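Local coordinates for carboxylase (Deinococcus radiodurans, PDB 5H80), which probably uses ATP and bicarbonate to carboxylate the biotin of a carrier protein, as the biotin carboxylase part of a single-chain multienzyme, at residues Q461-H466 against T476-E481; G436-A441 against D468-E473; R34-N39 against L96-E101. All coordinates share one frame; numbering follows the deposited sequence.

Interaction 1. Residues Q461-H466 against T476-E481; sequences QALLHH and THWLDE
The backbones come closest at Leu463 and Leu479, whose CA atoms are 8.9 Å apart, so side chains alone bridge the two segments. The aromatic part is a T-shaped pair. The six-membered ring edge of Trp478 points at one face of the His466 imidazole, with planes at 79° and centroids 5.0 Å apart. Trp478 CZ2 leads, lying 3.4 Å from His466 ND1 and nearer the rim of that ring than its middle. Trp478 CG is anti to the backbone N (chi1 179°), which sends the indole out toward residues 461-466. The imidazole is fixed at both nitrogens. His466 ND1 caps the backbone N of Asp468, and His466 NE2 hydrogen-bonds to Glu485 OE2. Leu463 adds the apolar part. Its CD2 meets the indole edge at Trp478 CZ3, 3.7 Å away, and also lies 3.9 Å from Leu479 CD1. The two leucines cross at about a right angle. Leu486 of helix 483-490 touches both Leu463 and Trp478, while Leu266 of strand 264-270 touches both leucines. The arrangement joins a histidine N-cap to an edge-to-face aromatic pair in the buried helical packing of the biotin carboxylase C-terminal domain.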
loop_
_atom_site.group_PDB
_atom_site.type_symbol
_atom_site.label_atom_id
_atom_site.label_comp_id
_atom_site.label_asym_id
_atom_site.label_seq_id
_atom_site.Cartn_x
_atom_site.Cartn_y
_atom_site.Cartn_z
ATOM N N GLN A 461 3.548 -18.045 -9.990
ATOM C CA GLN A 461 4.463 -17.503 -10.955
ATOM C C GLN A 461 4.257 -18.115 -12.355
ATOM O O GLN A 461 4.233 -17.349 -13.354
ATOM C CB GLN A 461 5.894 -17.531 -10.413
ATOM C CG GLN A 461 6.134 -16.378 -9.436
ATOM C CD GLN A 461 7.298 -16.614 -8.541
ATOM O OE1 GLN A 461 7.195 -17.267 -7.463
ATOM N NE2 GLN A 461 8.427 -16.139 -8.970
ATOM N N ALA A 462 3.940 -19.406 -12.485
ATOM C CA ALA A 462 3.713 -19.933 -13.827
ATOM C C ALA A 462 2.469 -19.299 -14.473
ATOM O O ALA A 462 2.390 -19.011 -15.710
ATOM C CB ALA A 462 3.613 -21.447 -13.809
ATOM N N LEU A 463 1.431 -19.085 -13.636
ATOM C CA LEU A 463 0.181 -18.422 -14.031
ATOM C C LEU A 463 0.467 -17.048 -14.558
ATOM O O LEU A 463 0.060 -16.685 -15.659
ATOM C CB LEU A 463 -0.903 -18.377 -12.898
ATOM C CG LEU A 463 -1.589 -19.687 -12.485
ATOM C CD1 LEU A 463 -2.484 -19.432 -11.306
ATOM C CD2 LEU A 463 -2.362 -20.324 -13.643
ATOM N N LEU A 464 1.217 -16.289 -13.791
ATOM C CA LEU A 464 1.451 -14.916 -14.141
ATOM C C LEU A 464 2.295 -14.672 -15.409
ATOM O O LEU A 464 2.074 -13.599 -15.991
ATOM C CB LEU A 464 2.064 -14.148 -12.981
ATOM C CG LEU A 464 1.183 -14.007 -11.729
ATOM C CD1 LEU A 464 2.129 -13.765 -10.608
ATOM C CD2 LEU A 464 0.072 -12.930 -11.900
ATOM N N HIS A 465 3.107 -15.637 -15.784
ATOM C CA HIS A 465 3.921 -15.622 -17.045
ATOM C C HIS A 465 3.236 -16.251 -18.240
ATOM O O HIS A 465 3.770 -16.138 -19.366
ATOM C CB HIS A 465 5.250 -16.332 -16.781
ATOM C CG HIS A 465 6.166 -15.566 -15.890
ATOM N ND1 HIS A 465 6.199 -15.752 -14.543
ATOM C CD2 HIS A 465 7.133 -14.663 -16.168
ATOM C CE1 HIS A 465 7.137 -14.999 -14.010
ATOM N NE2 HIS A 465 7.717 -14.323 -14.976
ATOM N N HIS A 466 2.091 -16.918 -18.057
ATOM C CA HIS A 466 1.458 -17.588 -19.147
ATOM C C HIS A 466 0.842 -16.557 -20.145
ATOM O O HIS A 466 0.178 -15.612 -19.761
ATOM C CB HIS A 466 0.444 -18.622 -18.626
ATOM C CG HIS A 466 -0.009 -19.589 -19.685
ATOM N ND1 HIS A 466 -0.883 -19.265 -20.695
ATOM C CD2 HIS A 466 0.300 -20.890 -19.872
ATOM C CE1 HIS A 466 -1.074 -20.314 -21.473
ATOM N NE2 HIS A 466 -0.358 -21.316 -20.983
ATOM N N THR A 476 -13.366 -19.731 -17.152
ATOM C CA THR A 476 -13.347 -20.404 -15.817
ATOM C C THR A 476 -12.811 -21.888 -15.883
ATOM O O THR A 476 -12.409 -22.393 -14.913
ATOM C CB THR A 476 -14.730 -20.326 -15.170
ATOM O OG1 THR A 476 -15.722 -20.843 -16.084
ATOM C CG2 THR A 476 -15.100 -18.873 -14.835
ATOM N N HIS A 477 -12.830 -22.513 -17.075
ATOM C CA HIS A 477 -12.223 -23.835 -17.310
ATOM C C HIS A 477 -10.833 -23.868 -17.883
ATOM O O HIS A 477 -10.266 -24.956 -17.998
ATOM C CB HIS A 477 -13.143 -24.649 -18.213
ATOM C CG HIS A 477 -14.520 -24.740 -17.671
ATOM N ND1 HIS A 477 -14.814 -25.426 -16.511
ATOM C CD2 HIS A 477 -15.678 -24.156 -18.063
ATOM C CE1 HIS A 477 -16.098 -25.291 -16.228
ATOM N NE2 HIS A 477 -16.649 -24.531 -17.158
ATOM N N TRP A 478 -10.262 -22.692 -18.150
ATOM C CA TRP A 478 -8.934 -22.574 -18.667
ATOM C C TRP A 478 -7.927 -23.308 -17.852
ATOM O O TRP A 478 -7.146 -24.153 -18.417
ATOM C CB TRP A 478 -8.538 -21.084 -18.748
ATOM C CG TRP A 478 -7.142 -20.917 -19.255
ATOM C CD1 TRP A 478 -6.738 -20.855 -20.520
ATOM C CD2 TRP A 478 -5.999 -20.615 -18.445
ATOM N NE1 TRP A 478 -5.359 -20.657 -20.572
ATOM C CE2 TRP A 478 -4.886 -20.496 -19.298
ATOM C CE3 TRP A 478 -5.804 -20.517 -17.102
ATOM C CZ2 TRP A 478 -3.573 -20.251 -18.802
ATOM C CZ3 TRP A 478 -4.507 -20.213 -16.602
ATOM C CH2 TRP A 478 -3.397 -20.128 -17.451
ATOM N N LEU A 479 -7.882 -23.029 -16.550
ATOM C CA LEU A 479 -6.865 -23.617 -15.708
ATOM C C LEU A 479 -7.032 -25.122 -15.542
ATOM O O LEU A 479 -6.022 -25.816 -15.561
ATOM C CB LEU A 479 -6.718 -22.952 -14.371
ATOM C CG LEU A 479 -5.630 -23.318 -13.405
ATOM C CD1 LEU A 479 -5.474 -22.237 -12.340
ATOM C CD2 LEU A 479 -5.876 -24.675 -12.752
ATOM N N ASP A 480 -8.261 -25.610 -15.353
ATOM C CA ASP A 480 -8.393 -27.071 -15.136
ATOM C C ASP A 480 -7.935 -27.852 -16.364
ATOM O O ASP A 480 -7.201 -28.888 -16.259
ATOM C CB ASP A 480 -9.784 -27.421 -14.684
ATOM C CG ASP A 480 -10.099 -26.936 -13.228
ATOM O OD1 ASP A 480 -9.167 -26.634 -12.434
ATOM O OD2 ASP A 480 -11.283 -26.822 -12.921
ATOM N N GLU A 481 -8.235 -27.310 -17.537
ATOM C CA GLU A 481 -7.761 -27.923 -18.771
ATOM C C GLU A 481 -6.301 -27.955 -18.981
ATOM O O GLU A 481 -5.828 -28.774 -19.743
ATOM C CB GLU A 481 -8.360 -27.238 -19.970
ATOM C CG GLU A 481 -9.854 -27.369 -20.067
ATOM C CD GLU A 481 -10.412 -26.935 -21.415
ATOM O OE1 GLU A 481 -9.682 -26.892 -22.395
ATOM O OE2 GLU A 481 -11.606 -26.666 -21.469
#

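Interaction 2. Residues G436-A441 against D468-E473; sequences GLLRQA and DVQHYE
Val469 and Gln470, which meet Leu438, lie in a helix end closed by a short backbone bond, from Glu473 N to Asp468 O at 2.8 Å. A second bond lies inside it, from Tyr472 N to Val469 O at 2.9 Å. Tyr472 has a positive phi of 52°. Together these features make a Schellman motif, which ends the short helix just past the contact. Across from it, Leu438 of helix 434-446 and Val469 point toward each other. The CA atoms of Leu438 and Gln470 are 7.3 Å apart. The two methyls of Leu438 divide the work. CD1 rests against the backbone at Gln470 CA, 3.7 Å away, and touches the start of that side chain at Gln470 CG. CD2 turns to Val469 CG1, at 4.0 Å. The contact joins two helices of the biotin carboxylase C-terminal domain by apolar packing, with no hydrogen bond between the segments. Gln470 CG lies beside its own backbone N (chi1 -66°), which keeps this methylene next to Leu438 CD1. Another side of helix 434-446 meets the antiparallel sheet: Leu437 packs on Val427 and Val369, and Gln440 hydrogen-bonds to Arg429 NH1 and His428 O. Past the helix end, Tyr472 sets its ring edge-to-face with Phe269 and hydrogen-bonds through OH to Asp256.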
loop_
_atom_site.group_PDB
_atom_site.type_symbol
_atom_site.label_atom_id
_atom_site.label_comp_id
_atom_site.label_asym_id
_atom_site.label_seq_id
_atom_site.Cartn_x
_atom_site.Cartn_y
_atom_site.Cartn_z
ATOM N N GLY A 436 2.399 -5.321 -17.673
ATOM C CA GLY A 436 3.179 -4.611 -16.631
ATOM C C GLY A 436 2.779 -4.911 -15.136
ATOM O O GLY A 436 3.628 -5.200 -14.241
ATOM N N LEU A 437 1.449 -5.088 -14.974
ATOM C CA LEU A 437 0.877 -5.500 -13.717
ATOM C C LEU A 437 1.271 -6.981 -13.396
ATOM O O LEU A 437 1.718 -7.225 -12.296
ATOM C CB LEU A 437 -0.693 -5.377 -13.720
ATOM C CG LEU A 437 -1.344 -5.814 -12.381
ATOM C CD1 LEU A 437 -0.949 -4.963 -11.200
ATOM C CD2 LEU A 437 -2.904 -5.862 -12.527
ATOM N N LEU A 438 1.155 -7.893 -14.351
ATOM C CA LEU A 438 1.556 -9.249 -14.134
ATOM C C LEU A 438 3.071 -9.445 -13.734
ATOM O O LEU A 438 3.391 -10.274 -12.907
ATOM C CB LEU A 438 1.202 -10.047 -15.340
ATOM C CG LEU A 438 -0.276 -10.007 -15.624
ATOM C CD1 LEU A 438 -0.287 -10.592 -16.993
ATOM C CD2 LEU A 438 -1.122 -10.846 -14.648
ATOM N N ARG A 439 3.956 -8.662 -14.388
ATOM C CA ARG A 439 5.421 -8.631 -14.217
ATOM C C ARG A 439 5.655 -8.154 -12.774
ATOM O O ARG A 439 6.395 -8.809 -12.020
ATOM C CB ARG A 439 6.125 -7.685 -15.255
ATOM C CG ARG A 439 6.244 -8.208 -16.673
ATOM C CD ARG A 439 6.454 -7.093 -17.738
ATOM N NE ARG A 439 6.291 -7.647 -19.103
ATOM C CZ ARG A 439 5.836 -6.946 -20.166
ATOM N NH1 ARG A 439 5.513 -5.662 -20.036
ATOM N NH2 ARG A 439 5.711 -7.540 -21.383
ATOM N N GLN A 440 4.999 -7.100 -12.351
ATOM C CA GLN A 440 5.104 -6.583 -10.977
ATOM C C GLN A 440 4.675 -7.581 -9.944
ATOM O O GLN A 440 5.309 -7.757 -8.915
ATOM C CB GLN A 440 4.305 -5.324 -10.870
ATOM C CG GLN A 440 4.490 -4.521 -9.597
ATOM C CD GLN A 440 3.607 -3.240 -9.585
ATOM O OE1 GLN A 440 3.405 -2.603 -10.636
ATOM N NE2 GLN A 440 3.090 -2.858 -8.403
ATOM N N ALA A 441 3.548 -8.253 -10.226
ATOM C CA ALA A 441 3.070 -9.274 -9.311
ATOM C C ALA A 441 3.996 -10.496 -9.191
ATOM O O ALA A 441 4.278 -10.926 -8.046
ATOM C CB ALA A 441 1.719 -9.712 -9.692
ATOM N N ASP A 468 -1.600 -16.747 -22.196
ATOM C CA ASP A 468 -2.994 -16.607 -22.179
ATOM C C ASP A 468 -3.458 -15.679 -21.000
ATOM O O ASP A 468 -4.369 -14.948 -21.171
ATOM C CB ASP A 468 -3.765 -17.950 -22.028
ATOM C CG ASP A 468 -3.550 -18.922 -23.187
ATOM O OD1 ASP A 468 -3.061 -18.534 -24.273
ATOM O OD2 ASP A 468 -3.936 -20.098 -22.962
ATOM N N VAL A 469 -2.728 -15.631 -19.886
ATOM C CA VAL A 469 -3.062 -14.703 -18.829
ATOM C C VAL A 469 -2.640 -13.234 -19.260
ATOM O O VAL A 469 -3.390 -12.297 -19.100
ATOM C CB VAL A 469 -2.371 -15.100 -17.520
ATOM C CG1 VAL A 469 -2.564 -14.083 -16.424
ATOM C CG2 VAL A 469 -2.938 -16.384 -17.013
ATOM N N GLN A 470 -1.421 -13.145 -19.830
ATOM C CA GLN A 470 -0.958 -11.906 -20.418
ATOM C C GLN A 470 -1.922 -11.207 -21.433
ATOM O O GLN A 470 -2.064 -9.989 -21.330
ATOM C CB GLN A 470 0.389 -12.151 -21.012
ATOM C CG GLN A 470 1.474 -12.461 -20.019
ATOM C CD GLN A 470 2.718 -12.990 -20.682
ATOM O OE1 GLN A 470 2.815 -13.057 -21.906
ATOM N NE2 GLN A 470 3.683 -13.354 -19.889
ATOM N N HIS A 471 -2.713 -11.954 -22.232
ATOM C CA HIS A 471 -3.761 -11.405 -23.105
ATOM C C HIS A 471 -5.189 -11.527 -22.562
ATOM O O HIS A 471 -6.062 -10.986 -23.179
ATOM C CB HIS A 471 -3.725 -12.120 -24.434
ATOM C CG HIS A 471 -2.496 -11.863 -25.206
ATOM N ND1 HIS A 471 -2.188 -10.616 -25.686
ATOM C CD2 HIS A 471 -1.439 -12.639 -25.456
ATOM C CE1 HIS A 471 -1.036 -10.661 -26.341
ATOM N NE2 HIS A 471 -0.533 -11.878 -26.197
ATOM N N TYR A 472 -5.290 -12.086 -21.324
ATOM C CA TYR A 472 -6.517 -12.394 -20.655
ATOM C C TYR A 472 -7.429 -13.233 -21.568
ATOM O O TYR A 472 -8.665 -12.913 -21.615
ATOM C CB TYR A 472 -7.174 -11.110 -20.090
ATOM C CG TYR A 472 -7.717 -11.359 -18.718
ATOM C CD1 TYR A 472 -6.820 -11.370 -17.626
ATOM C CD2 TYR A 472 -9.060 -11.700 -18.508
ATOM C CE1 TYR A 472 -7.282 -11.717 -16.307
ATOM C CE2 TYR A 472 -9.548 -11.961 -17.171
ATOM C CZ TYR A 472 -8.668 -12.027 -16.125
ATOM O OH TYR A 472 -9.083 -12.411 -14.873
ATOM N N GLU A 473 -6.867 -14.201 -22.291
ATOM C CA GLU A 473 -7.692 -15.027 -23.152
ATOM C C GLU A 473 -8.077 -16.254 -22.312
ATOM O O GLU A 473 -7.341 -17.276 -22.370
ATOM C CB GLU A 473 -6.908 -15.410 -24.351
ATOM C CG GLU A 473 -6.694 -14.241 -25.279
ATOM C CD GLU A 473 -5.782 -14.595 -26.459
ATOM O OE1 GLU A 473 -4.947 -15.511 -26.403
ATOM O OE2 GLU A 473 -5.944 -13.930 -27.465
#

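Interaction 3. Residues R34-N39 against L96-E101; sequences RVLIAN and LRVAQE
No flat group takes part where Leu36 meets Val98 and Ala99; both sides of the contact are aliphatic. The nearby guanidinium of Arg34 is held by other residues. Its NH2 forms a salt bridge with Glu77 and a hydrogen bond to His102 O, while NH1 hydrogen-bonds to Gln57 OE1. Leu36 carries the contact from the strand. Leu36 CA is 6.5 Å from Ala99 CA, a close approach allowed by the small alanine side chain. The leucine fork splits over the helix. Leu36 CD1 meets Val98 CG1 at 3.9 Å, and Leu36 CD2 meets Ala99 CB at 3.8 Å. Leu36 CG is anti to the backbone N, with chi1 171°, and chi2 of 70° turns the methyls to these two neighbours. The side chains of Leu36 and Val98 cross at about a right angle. All three residues are buried. Strand 34-37 is the middle of a five-stranded parallel sheet of order 3-2-1-4-5, a Rossmann-like arrangement in the biotin carboxylase N-terminal domain. Helix 92-101 lies in the crossover from strand 77-80 to strand 106-108. It covers the Leu36 side of the sheet, and Val98 also touches Val61 of strand 57-62. Val35 and Ile37 pack instead on helix 42-53, on the opposite side.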
loop_
_atom_site.group_PDB
_atom_site.type_symbol
_atom_site.label_atom_id
_atom_site.label_comp_id
_atom_site.label_asym_id
_atom_site.label_seq_id
_atom_site.Cartn_x
_atom_site.Cartn_y
_atom_site.Cartn_z
ATOM N N ARG A 34 -18.063 -2.508 20.768
ATOM C CA ARG A 34 -17.186 -3.559 21.068
ATOM C C ARG A 34 -17.589 -4.659 20.170
ATOM O O ARG A 34 -18.713 -5.251 20.333
ATOM C CB ARG A 34 -17.317 -4.011 22.542
ATOM C CG ARG A 34 -16.813 -2.988 23.512
ATOM C CD ARG A 34 -17.170 -3.379 24.963
ATOM N NE ARG A 34 -16.631 -4.706 25.269
ATOM C CZ ARG A 34 -15.352 -4.922 25.550
ATOM N NH1 ARG A 34 -14.492 -3.903 25.537
ATOM N NH2 ARG A 34 -14.944 -6.147 25.882
ATOM N N VAL A 35 -16.750 -4.913 19.167
ATOM C CA VAL A 35 -17.049 -5.749 18.069
ATOM C C VAL A 35 -16.508 -7.188 18.255
ATOM O O VAL A 35 -15.283 -7.483 18.357
ATOM C CB VAL A 35 -16.464 -5.206 16.721
ATOM C CG1 VAL A 35 -16.853 -6.134 15.517
ATOM C CG2 VAL A 35 -16.882 -3.791 16.449
ATOM N N LEU A 36 -17.426 -8.129 18.336
ATOM C CA LEU A 36 -17.000 -9.519 18.406
ATOM C C LEU A 36 -16.733 -10.009 17.059
ATOM O O LEU A 36 -17.637 -9.968 16.245
ATOM C CB LEU A 36 -18.046 -10.407 19.062
ATOM C CG LEU A 36 -17.908 -11.932 19.059
ATOM C CD1 LEU A 36 -16.781 -12.175 19.986
ATOM C CD2 LEU A 36 -19.205 -12.627 19.565
ATOM N N ILE A 37 -15.520 -10.529 16.826
ATOM C CA ILE A 37 -15.054 -10.991 15.483
ATOM C C ILE A 37 -15.285 -12.512 15.469
ATOM O O ILE A 37 -14.470 -13.321 16.012
ATOM C CB ILE A 37 -13.604 -10.563 15.206
ATOM C CG1 ILE A 37 -13.522 -9.016 15.294
ATOM C CG2 ILE A 37 -13.044 -11.062 13.878
ATOM C CD1 ILE A 37 -12.133 -8.499 15.113
ATOM N N ALA A 38 -16.431 -12.944 14.950
ATOM C CA ALA A 38 -16.778 -14.369 14.892
ATOM C C ALA A 38 -16.116 -15.130 13.698
ATOM O O ALA A 38 -16.781 -15.595 12.804
ATOM C CB ALA A 38 -18.293 -14.577 14.874
ATOM N N ASN A 39 -14.791 -15.192 13.715
ATOM C CA ASN A 39 -14.012 -15.662 12.619
ATOM C C ASN A 39 -12.522 -15.768 13.076
ATOM O O ASN A 39 -12.263 -15.723 14.286
ATOM C CB ASN A 39 -14.132 -14.760 11.338
ATOM C CG ASN A 39 -14.092 -15.578 10.058
ATOM O OD1 ASN A 39 -13.192 -16.364 9.844
ATOM N ND2 ASN A 39 -15.087 -15.470 9.217
ATOM N N LEU A 96 -22.515 -16.342 21.167
ATOM C CA LEU A 96 -23.481 -15.498 21.882
ATOM C C LEU A 96 -23.182 -15.396 23.389
ATOM O O LEU A 96 -23.369 -14.322 23.957
ATOM C CB LEU A 96 -24.925 -15.915 21.624
ATOM C CG LEU A 96 -25.326 -15.638 20.169
ATOM C CD1 LEU A 96 -26.667 -16.316 19.943
ATOM C CD2 LEU A 96 -25.328 -14.178 19.756
ATOM N N ARG A 97 -22.607 -16.454 23.957
ATOM C CA ARG A 97 -22.177 -16.414 25.324
ATOM C C ARG A 97 -20.989 -15.485 25.483
ATOM O O ARG A 97 -20.965 -14.679 26.416
ATOM C CB ARG A 97 -21.833 -17.786 25.836
ATOM C CG ARG A 97 -23.023 -18.613 26.217
ATOM C CD ARG A 97 -22.596 -19.821 27.060
ATOM N NE ARG A 97 -21.979 -20.915 26.299
ATOM C CZ ARG A 97 -22.635 -21.719 25.448
ATOM N NH1 ARG A 97 -23.942 -21.589 25.207
ATOM N NH2 ARG A 97 -21.991 -22.690 24.859
ATOM N N VAL A 98 -20.028 -15.607 24.551
ATOM C CA VAL A 98 -18.846 -14.710 24.552
ATOM C C VAL A 98 -19.272 -13.277 24.482
ATOM O O VAL A 98 -18.647 -12.389 25.182
ATOM C CB VAL A 98 -17.791 -15.032 23.431
ATOM C CG1 VAL A 98 -16.629 -14.005 23.419
ATOM C CG2 VAL A 98 -17.177 -16.366 23.686
ATOM N N ALA A 99 -20.247 -12.993 23.627
ATOM C CA ALA A 99 -20.647 -11.626 23.390
ATOM C C ALA A 99 -21.271 -11.037 24.640
ATOM O O ALA A 99 -21.040 -9.885 25.005
ATOM C CB ALA A 99 -21.635 -11.589 22.257
ATOM N N GLN A 100 -22.151 -11.831 25.274
ATOM C CA GLN A 100 -22.810 -11.406 26.539
ATOM C C GLN A 100 -21.832 -11.107 27.646
ATOM O O GLN A 100 -21.969 -10.099 28.329
ATOM C CB GLN A 100 -23.729 -12.549 27.023
ATOM C CG GLN A 100 -24.555 -12.223 28.288
ATOM C CD GLN A 100 -25.470 -13.368 28.723
ATOM O OE1 GLN A 100 -26.662 -13.390 28.406
ATOM N NE2 GLN A 100 -24.915 -14.317 29.471
ATOM N N GLU A 101 -20.868 -12.013 27.815
ATOM C CA GLU A 101 -19.920 -12.075 28.890
ATOM C C GLU A 101 -18.894 -10.978 28.754
ATOM O O GLU A 101 -18.357 -10.532 29.730
ATOM C CB GLU A 101 -19.239 -13.425 28.862
ATOM C CG GLU A 101 -20.201 -14.515 29.297
ATOM C CD GLU A 101 -19.592 -15.882 29.430
ATOM O OE1 GLU A 101 -18.437 -15.996 29.850
ATOM O OE2 GLU A 101 -20.282 -16.869 29.141
#

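How the interactions relate
Interactions 1 and 2 are neighbours, with centres 11 Å apart, and their segments alternate along the chain. They touch directly. Trp478 NE1 hydrogen-bonds to Asp468 OD2 at 2.8 Å, and Leu464 CD2 packs on Leu438 CD2 at 3.7 Å. Helix 467-471 follows helix 457-465 in sequence and precedes helix 478-481, so both contacts belong to one helical cluster of the biotin carboxylase C-terminal domain. Interaction 3 stands apart, in the parallel sheet of the N-terminal domain, on the opposite side of the chain's centre. Its centre is about 41 Å from that of interaction 1 and about 42 Å from that of interaction 2. Its nearest atoms are about 24 Å from interaction 1 and about 25 Å from interaction 2.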